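Beta-N-acetylhexosaminidase (Akkermansia muciniphila, PDB 6JEB) hydrolyses terminal non-reducing N-acetylhexosamine residues of beta-N-acetylhexosaminides, releasing GlcNAc from the ends of N-glycans and from chitobiose. Local coordinates at residues Q132-P137 against W233-S238; A196-A199 against F204-F207. One frame throughout, in Å; residues are numbered along the deposited sequence. Where two conformers were deposited one is given.

Interaction 1. Residues Q132-P137 against W233-S238; sequences QGWRLP and WKFYAS
Trp134 and Phe235 reach for each other from opposite directions and meet at the far ends of their rings. Phe235 CZ lies 3.6 Å from Trp134 CH2 and 3.7 Å from Trp134 CZ2, so the outer corner of the six-membered ring is what touches. Trp134 CH2 lies at the edge of the Phe235 ring, near its plane, whereas CZ approaches the indole obliquely. The two six-membered rings meet obliquely, with planes at 49° and centroids 5.7 Å apart. Phe235 extends across from helix 230-246 because its CG is anti to the backbone N (chi1 172°). The five-membered ring of Trp134 is tethered locally: the N-H of Trp134 NE1 meets a lone pair of Leu136 O in the carbonyl plane (2.8 Å), with the oxygen in the indole plane, although the bond is bent at the hydrogen (139°). Leu144 touches both aromatic side chains, and Tyr141 meets Phe235 edge-to-face. The contact thus ties the loop after strand 123-127 to helix 230-246 in the TIM barrel of family 20, with the Trp134 side chain about 8 Å from that of the active-site Asp130.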
loop_
_atom_site.group_PDB
_atom_site.type_symbol
_atom_site.label_atom_id
_atom_site.label_comp_id
_atom_site.label_asym_id
_atom_site.label_seq_id
_atom_site.Cartn_x
_atom_site.Cartn_y
_atom_site.Cartn_z
ATOM N N GLN A 132 0.889 10.608 -15.038
ATOM C CA GLN A 132 1.532 9.837 -16.095
ATOM C C GLN A 132 0.632 8.757 -16.676
ATOM O O GLN A 132 1.047 8.055 -17.607
ATOM C CB GLN A 132 2.829 9.193 -15.565
ATOM C CG GLN A 132 3.915 10.182 -15.151
ATOM C CD GLN A 132 3.691 10.807 -13.775
ATOM O OE1 GLN A 132 2.799 10.405 -13.030
ATOM N NE2 GLN A 132 4.504 11.811 -13.442
ATOM N N GLY A 133 -0.581 8.604 -16.157
ATOM C CA GLY A 133 -1.468 7.568 -16.637
ATOM C C GLY A 133 -2.690 7.391 -15.762
ATOM O O GLY A 133 -2.705 7.804 -14.595
ATOM N N TRP A 134 -3.719 6.771 -16.337
ATOM C CA TRP A 134 -4.987 6.501 -15.672
ATOM C C TRP A 134 -5.362 5.075 -16.048
ATOM O O TRP A 134 -5.467 4.770 -17.240
ATOM C CB TRP A 134 -6.056 7.488 -16.172
ATOM C CG TRP A 134 -7.404 7.268 -15.551
ATOM C CD1 TRP A 134 -8.241 6.206 -15.763
ATOM C CD2 TRP A 134 -8.057 8.108 -14.584
ATOM N NE1 TRP A 134 -9.370 6.333 -14.984
ATOM C CE2 TRP A 134 -9.286 7.498 -14.263
ATOM C CE3 TRP A 134 -7.729 9.330 -13.979
ATOM C CZ2 TRP A 134 -10.184 8.053 -13.345
ATOM C CZ3 TRP A 134 -8.623 9.876 -13.058
ATOM C CH2 TRP A 134 -9.836 9.239 -12.761
ATOM N N ARG A 135 -5.566 4.201 -15.049
ATOM C CA ARG A 135 -5.671 2.763 -15.292
ATOM C C ARG A 135 -7.049 2.159 -15.024
ATOM O O ARG A 135 -7.217 0.942 -15.222
ATOM C CB ARG A 135 -4.615 1.999 -14.483
ATOM C CG ARG A 135 -3.198 2.541 -14.628
ATOM C CD ARG A 135 -2.727 2.554 -16.092
ATOM N NE ARG A 135 -1.402 3.155 -16.163
ATOM C CZ ARG A 135 -0.887 3.729 -17.247
ATOM N NH1 ARG A 135 -1.559 3.730 -18.397
ATOM N NH2 ARG A 135 0.311 4.300 -17.179
ATOM N N LEU A 136 -8.035 2.955 -14.585
ATOM C CA LEU A 136 -9.357 2.438 -14.247
ATOM C C LEU A 136 -10.333 2.734 -15.372
ATOM O O LEU A 136 -10.586 3.915 -15.654
ATOM C CB LEU A 136 -9.860 3.094 -12.964
ATOM C CG LEU A 136 -11.276 2.653 -12.582
ATOM C CD1 LEU A 136 -11.278 1.298 -11.860
ATOM C CD2 LEU A 136 -11.983 3.713 -11.737
ATOM N N PRO A 137 -10.938 1.730 -16.004
ATOM C CA PRO A 137 -11.962 2.019 -17.016
ATOM C C PRO A 137 -13.247 2.494 -16.352
ATOM O O PRO A 137 -13.632 2.009 -15.284
ATOM C CB PRO A 137 -12.160 0.665 -17.706
ATOM C CG PRO A 137 -11.878 -0.332 -16.609
ATOM C CD PRO A 137 -10.752 0.279 -15.798
ATOM N N TRP A 233 -18.535 16.369 -10.856
ATOM C CA TRP A 233 -19.274 15.560 -9.892
ATOM C C TRP A 233 -19.984 14.393 -10.564
ATOM O O TRP A 233 -20.070 13.305 -9.984
ATOM C CB TRP A 233 -20.221 16.450 -9.083
ATOM C CG TRP A 233 -19.418 17.465 -8.355
ATOM C CD1 TRP A 233 -19.341 18.801 -8.622
ATOM C CD2 TRP A 233 -18.492 17.212 -7.292
ATOM N NE1 TRP A 233 -18.443 19.397 -7.774
ATOM C CE2 TRP A 233 -17.910 18.444 -6.945
ATOM C CE3 TRP A 233 -18.104 16.060 -6.599
ATOM C CZ2 TRP A 233 -16.967 18.563 -5.920
ATOM C CZ3 TRP A 233 -17.172 16.178 -5.582
ATOM C CH2 TRP A 233 -16.614 17.423 -5.251
ATOM N N LYS A 234 -20.496 14.590 -11.783
ATOM C CA LYS A 234 -21.053 13.462 -12.518
ATOM C C LYS A 234 -19.974 12.430 -12.814
ATOM O O LYS A 234 -20.218 11.219 -12.710
ATOM C CB LYS A 234 -21.710 13.937 -13.812
ATOM C CG LYS A 234 -22.444 12.835 -14.561
ATOM C CD LYS A 234 -23.287 13.395 -15.686
ATOM C CE LYS A 234 -24.053 12.287 -16.411
ATOM N NZ LYS A 234 -24.678 12.768 -17.669
ATOM N N PHE A 235 -18.772 12.891 -13.163
ATOM C CA PHE A 235 -17.673 11.974 -13.447
ATOM C C PHE A 235 -17.304 11.167 -12.209
ATOM O O PHE A 235 -17.239 9.934 -12.254
ATOM C CB PHE A 235 -16.459 12.760 -13.951
ATOM C CG PHE A 235 -15.211 11.930 -14.094
ATOM C CD1 PHE A 235 -15.124 10.946 -15.071
ATOM C CD2 PHE A 235 -14.119 12.149 -13.269
ATOM C CE1 PHE A 235 -13.972 10.184 -15.215
ATOM C CE2 PHE A 235 -12.951 11.394 -13.410
ATOM C CZ PHE A 235 -12.879 10.413 -14.380
ATOM N N TYR A 236 -17.057 11.845 -11.085
ATOM C CA TYR A 236 -16.638 11.093 -9.904
ATOM C C TYR A 236 -17.744 10.185 -9.380
ATOM O O TYR A 236 -17.447 9.109 -8.851
ATOM C CB TYR A 236 -16.085 12.024 -8.824
ATOM C CG TYR A 236 -14.695 12.528 -9.147
ATOM C CD1 TYR A 236 -13.671 11.651 -9.495
ATOM C CD2 TYR A 236 -14.404 13.881 -9.103
ATOM C CE1 TYR A 236 -12.399 12.114 -9.789
ATOM C CE2 TYR A 236 -13.142 14.352 -9.393
ATOM C CZ TYR A 236 -12.139 13.463 -9.733
ATOM O OH TYR A 236 -10.873 13.931 -10.023
ATOM N N ALA A 237 -19.014 10.580 -9.520
ATOM C CA ALA A 237 -20.093 9.658 -9.168
ATOM C C ALA A 237 -20.018 8.391 -10.010
ATOM O O ALA A 237 -20.203 7.282 -9.494
ATOM C CB ALA A 237 -21.461 10.334 -9.314
ATOM N N SER A 238 -19.721 8.535 -11.308
ATOM C CA SER A 238 -19.578 7.362 -12.168
ATOM C C SER A 238 -18.372 6.531 -11.766
ATOM O O SER A 238 -18.441 5.298 -11.755
ATOM C CB SER A 238 -19.445 7.783 -13.629
ATOM O OG SER A 238 -20.590 8.494 -14.053
#

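Interaction 2. Residues A196-A199 against F204-F207; sequences ALHA and FFCF. With ZN (zinc ion), chain B.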
loop_
_atom_site.group_PDB
_atom_site.type_symbol
_atom_site.label_atom_id
_atom_site.label_comp_id
_atom_site.label_asym_id
_atom_site.label_seq_id
_atom_site.Cartn_x
_atom_site.Cartn_y
_atom_site.Cartn_z
ATOM N N ALA A 196 -3.091 13.369 -16.344
ATOM C CA ALA A 196 -3.651 12.427 -17.310
ATOM C C ALA A 196 -5.138 12.690 -17.520
ATOM O O ALA A 196 -5.623 12.701 -18.663
ATOM C CB ALA A 196 -3.386 10.982 -16.874
ATOM N N LEU A 197 -5.870 12.944 -16.431
ATOM C CA LEU A 197 -7.278 13.300 -16.550
ATOM C C LEU A 197 -7.456 14.596 -17.339
ATOM O O LEU A 197 -8.393 14.717 -18.141
ATOM C CB LEU A 197 -7.909 13.408 -15.156
ATOM C CG LEU A 197 -9.412 13.708 -15.102
ATOM C CD1 LEU A 197 -10.224 12.629 -15.812
ATOM C CD2 LEU A 197 -9.877 13.888 -13.651
ATOM N N HIS A 198 -6.561 15.572 -17.140
ATOM C CA HIS A 198 -6.645 16.826 -17.889
ATOM C C HIS A 198 -6.408 16.596 -19.376
ATOM O O HIS A 198 -7.075 17.209 -20.217
ATOM C CB HIS A 198 -5.659 17.854 -17.314
ATOM C CG HIS A 198 -5.883 19.257 -17.799
ATOM N ND1 HIS A 198 -5.872 20.343 -16.949
ATOM C CD2 HIS A 198 -6.112 19.753 -19.040
ATOM C CE1 HIS A 198 -6.095 21.446 -17.643
ATOM N NE2 HIS A 198 -6.248 21.116 -18.914
ATOM N N ALA A 199 -5.454 15.729 -19.721
ATOM C CA ALA A 199 -5.218 15.422 -21.129
ATOM C C ALA A 199 -6.481 14.887 -21.797
ATOM O O ALA A 199 -6.779 15.237 -22.950
ATOM C CB ALA A 199 -4.071 14.418 -21.257
ATOM N N PHE A 204 -12.793 19.464 -17.192
ATOM C CA PHE A 204 -12.973 19.257 -15.757
ATOM C C PHE A 204 -12.148 20.220 -14.909
ATOM O O PHE A 204 -12.244 20.165 -13.679
ATOM C CB PHE A 204 -12.579 17.830 -15.345
ATOM C CG PHE A 204 -13.444 16.736 -15.926
ATOM C CD1 PHE A 204 -14.612 17.011 -16.630
ATOM C CD2 PHE A 204 -13.077 15.405 -15.741
ATOM C CE1 PHE A 204 -15.398 15.961 -17.156
ATOM C CE2 PHE A 204 -13.844 14.354 -16.255
ATOM C CZ PHE A 204 -15.006 14.632 -16.966
ATOM N N PHE A 205 -11.353 21.095 -15.522
ATOM C CA PHE A 205 -10.337 21.863 -14.817
ATOM C C PHE A 205 -10.622 23.358 -14.903
ATOM O O PHE A 205 -11.304 23.831 -15.816
ATOM C CB PHE A 205 -8.942 21.521 -15.359
ATOM C CG PHE A 205 -8.545 20.104 -15.068
ATOM C CD1 PHE A 205 -9.072 19.055 -15.816
ATOM C CD2 PHE A 205 -7.714 19.814 -14.000
ATOM C CE1 PHE A 205 -8.753 17.733 -15.507
ATOM C CE2 PHE A 205 -7.377 18.503 -13.691
ATOM C CZ PHE A 205 -7.893 17.456 -14.445
ATOM N N CYS A 206 -10.082 24.100 -13.927
ATOM C CA CYS A 206 -10.311 25.543 -13.867
ATOM C C CYS A 206 -9.815 26.241 -15.128
ATOM O O CYS A 206 -10.447 27.191 -15.614
ATOM C CB CYS A 206 -9.599 26.135 -12.650
ATOM S SG CYS A 206 -10.063 25.413 -11.059
ATOM N N PHE A 207 -8.673 25.801 -15.655
ATOM C CA PHE A 207 -8.035 26.418 -16.816
ATOM C C PHE A 207 -7.820 25.326 -17.857
ATOM O O PHE A 207 -6.723 24.759 -17.972
ATOM C CB PHE A 207 -6.744 27.137 -16.419
ATOM C CG PHE A 207 -6.975 28.304 -15.498
ATOM C CD1 PHE A 207 -7.292 29.556 -16.016
ATOM C CD2 PHE A 207 -6.912 28.150 -14.120
ATOM C CE1 PHE A 207 -7.531 30.632 -15.182
ATOM C CE2 PHE A 207 -7.142 29.229 -13.272
ATOM C CZ PHE A 207 -7.449 30.472 -13.809
HETATM ZN ZN ZN B . -12.144 26.363 -10.546
#
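Phe207 O is approached from two sources: Lys209 NZ donates a hydrogen bond to it, and His198 CE1 lies 3.4 Å away, with the oxygen in the plane of the imidazole at its edge. The turn involved leads from helix 195-200, on the loop side of the TIM barrel, into a four-cysteine zinc site. Against Phe205, His198 uses its ring, in an offset stack with planes at 30° and centroids 4.3 Å apart. His198 ND1 hangs over one face of the phenyl ring, 3.3 Å from Phe205 CG and displaced toward the rim. Its CB covers the same ring as a CH-pi contact, 3.7 Å from the Phe205 centroid, while NE2 is hydrogen-bonded to Lys209 N, which helps fix the imidazole's rotation. Leu197 packs beside it, against both phenyl rings. Its CG is anti to the backbone N (chi1 -177°), which carries the branch to the two rings: Leu197 CD1 is 4.0 Å from Phe204 CD2, and Leu197 CG is 4.1 Å from Phe205 CZ. Phe204 itself continues onto Phe235 of helix 230-246. The CB of Cys206 points away from 196-199, and its sulfur completes the metal site with Cys226, Cys267 and Cys270: Cys206 SG binds the zinc ion at 2.3 Å.

The two contacts lie with their centres about 12 Å apart, on the same side of the chain's centre and within the family 20 catalytic domain, a TIM barrel. Along the chain, 132-137 comes first, then both segments of interaction 2, then 233-238, so interaction 1 brackets interaction 2. They meet directly: Phe235 CG lies 3.5 Å from Phe204 CE2, and Phe235 CZ lies 3.7 Å from Leu197 CD1. Phe235 therefore serves both, joining helix 230-246 to helix 195-200 and to the loop after strand 123-127. The aromatic packing lies between the region of Asp130 and His193 and the zinc-bearing segment 204-207, where Phe204 is linked to Cys206 through the chain.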